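Long-range contact in cellulase (Rhodothermus marinus, PDB 3B7M), which probably hydrolyses internal beta-1,4-glucosidic bonds of cellulose as a family 12 endoglucanase with a beta-jelly-roll fold: residues N54-Y59 with E198-G203. Numbering follows the deposited sequence.
Sequences NNVAAY and ELFTGG
Leu199 O is gripped by two successive amides of the facing loop: Ala57 N binds it at 2.8 Å, nearly along the C=O axis, and Ala58 N adds a weak bond at 3.5 Å. Two residues set against one make a classic beta bulge. Leu199 N returns a nearly straight bond to Ala58 O (2.8 Å, 172° at the hydrogen), closing an antiparallel hydrogen-bonded pair. Ala57 CB lies 3.3 Å from the same Leu199 O, so a small side chain probably suits this place. Beyond the bulge, with CG anti to its carbonyl carbon (chi1 -65°), Phe200 turns its ring to Val56, whose CA lies over one face in a CH-pi contact while Val56 CG2 touches Phe200 CZ at 3.5 Å. Asn54 O meets the ring edge at CE2. An alanine in place of Phe200 would probably open a gap beside Val56, losing the CH-pi contact and leaving CG2 without the ring. Val56 CG2 also meets Glu198 OE2 (3.6 Å); Tyr59 OH bonds Ala95 O. Thus backbone bonds tie the loop before strand 61-65 to strand 189-199, while Tyr59 CD1 packs on the Glu198 stem at CG and Val56 CG2 on its carboxylate, which probably limits its freedom to swing.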
loop_
_atom_site.group_PDB
_atom_site.type_symbol
_atom_site.label_atom_id
_atom_site.label_comp_id
_atom_site.label_asym_id
_atom_site.label_seq_id
_atom_site.Cartn_x
_atom_site.Cartn_y
_atom_site.Cartn_z
ATOM N N ASN A 54 -12.704 -8.043 11.361
ATOM C CA ASN A 54 -11.977 -6.777 11.490
ATOM C C ASN A 54 -10.557 -6.817 10.951
ATOM O O ASN A 54 -9.928 -5.773 10.812
ATOM C CB ASN A 54 -11.988 -6.264 12.941
ATOM C CG ASN A 54 -13.136 -5.311 13.207
ATOM O OD1 ASN A 54 -14.193 -5.421 12.594
ATOM N ND2 ASN A 54 -12.931 -4.358 14.121
ATOM N N ASN A 55 -10.068 -8.019 10.637
ATOM C CA ASN A 55 -8.720 -8.201 10.094
ATOM C C ASN A 55 -8.699 -8.439 8.583
ATOM O O ASN A 55 -9.609 -9.062 8.023
ATOM C CB ASN A 55 -7.980 -9.337 10.828
ATOM C CG ASN A 55 -8.630 -10.685 10.619
ATOM O OD1 ASN A 55 -9.849 -10.813 10.715
ATOM N ND2 ASN A 55 -7.821 -11.700 10.306
ATOM N N VAL A 56 -7.649 -7.929 7.938
ATOM C CA VAL A 56 -7.438 -8.051 6.499
ATOM C C VAL A 56 -7.330 -9.519 6.067
ATOM O O VAL A 56 -6.622 -10.309 6.708
ATOM C CB VAL A 56 -6.138 -7.307 6.078
ATOM C CG1 VAL A 56 -5.828 -7.539 4.623
ATOM C CG2 VAL A 56 -6.260 -5.820 6.352
ATOM N N ALA A 57 -8.043 -9.866 4.991
ATOM C CA ALA A 57 -7.967 -11.187 4.382
ATOM C C ALA A 57 -6.804 -11.290 3.395
ATOM O O ALA A 57 -6.092 -12.290 3.361
ATOM C CB ALA A 57 -9.267 -11.506 3.676
ATOM N N ALA A 58 -6.606 -10.235 2.608
ATOM C CA ALA A 58 -5.673 -10.261 1.490
ATOM C C ALA A 58 -5.297 -8.844 1.109
ATOM O O ALA A 58 -6.057 -7.897 1.376
ATOM C CB ALA A 58 -6.307 -10.955 0.309
ATOM N N TYR A 59 -4.136 -8.702 0.479
ATOM C CA TYR A 59 -3.699 -7.407 -0.043
ATOM C C TYR A 59 -2.998 -7.633 -1.383
ATOM O O TYR A 59 -1.755 -7.585 -1.456
ATOM C CB TYR A 59 -2.785 -6.707 0.976
ATOM C CG TYR A 59 -2.214 -5.349 0.552
ATOM C CD1 TYR A 59 -3.035 -4.330 0.064
ATOM C CD2 TYR A 59 -0.854 -5.082 0.692
ATOM C CE1 TYR A 59 -2.506 -3.077 -0.298
ATOM C CE2 TYR A 59 -0.309 -3.842 0.333
ATOM C CZ TYR A 59 -1.143 -2.849 -0.164
ATOM O OH TYR A 59 -0.599 -1.640 -0.522
ATOM N N GLU A 198 -6.598 -3.695 0.215
ATOM C CA GLU A 198 -6.763 -4.540 1.398
ATOM C C GLU A 198 -8.198 -5.056 1.369
ATOM O O GLU A 198 -9.137 -4.256 1.426
ATOM C CB GLU A 198 -6.514 -3.750 2.692
ATOM C CG GLU A 198 -5.067 -3.342 2.918
ATOM C CD GLU A 198 -4.777 -2.987 4.381
ATOM O OE1 GLU A 198 -5.504 -2.145 4.958
ATOM O OE2 GLU A 198 -3.812 -3.548 4.943
ATOM N N LEU A 199 -8.358 -6.375 1.233
ATOM C CA LEU A 199 -9.680 -7.002 1.118
ATOM C C LEU A 199 -10.152 -7.564 2.448
ATOM O O LEU A 199 -9.411 -8.260 3.142
ATOM C CB LEU A 199 -9.674 -8.101 0.041
ATOM C CG LEU A 199 -9.260 -7.663 -1.364
ATOM C CD1 LEU A 199 -9.386 -8.811 -2.352
ATOM C CD2 LEU A 199 -10.109 -6.452 -1.827
ATOM N N PHE A 200 -11.385 -7.238 2.817
ATOM C CA PHE A 200 -11.980 -7.806 4.020
ATOM C C PHE A 200 -13.092 -8.761 3.607
ATOM O O PHE A 200 -13.062 -9.936 3.966
ATOM C CB PHE A 200 -12.494 -6.721 4.976
ATOM C CG PHE A 200 -11.410 -5.855 5.557
ATOM C CD1 PHE A 200 -10.796 -4.864 4.786
ATOM C CD2 PHE A 200 -10.995 -6.031 6.875
ATOM C CE1 PHE A 200 -9.801 -4.050 5.324
ATOM C CE2 PHE A 200 -9.996 -5.229 7.418
ATOM C CZ PHE A 200 -9.399 -4.233 6.640
ATOM N N THR A 201 -14.067 -8.259 2.853
ATOM C CA THR A 201 -15.101 -9.122 2.271
ATOM C C THR A 201 -15.288 -8.799 0.792
ATOM O O THR A 201 -15.424 -7.632 0.422
ATOM C CB THR A 201 -16.474 -9.091 3.058
ATOM O OG1 THR A 201 -17.431 -8.275 2.379
ATOM C CG2 THR A 201 -16.310 -8.590 4.446
ATOM N N GLY A 202 -15.252 -9.827 -0.057
ATOM C CA GLY A 202 -15.438 -9.622 -1.494
ATOM C C GLY A 202 -14.228 -8.926 -2.089
ATOM O O GLY A 202 -13.103 -9.141 -1.638
ATOM N N GLY A 203 -14.462 -8.084 -3.090
ATOM C CA GLY A 203 -13.379 -7.410 -3.800
ATOM C C GLY A 203 -13.355 -7.626 -5.301
ATOM O O GLY A 203 -12.627 -6.929 -6.010
#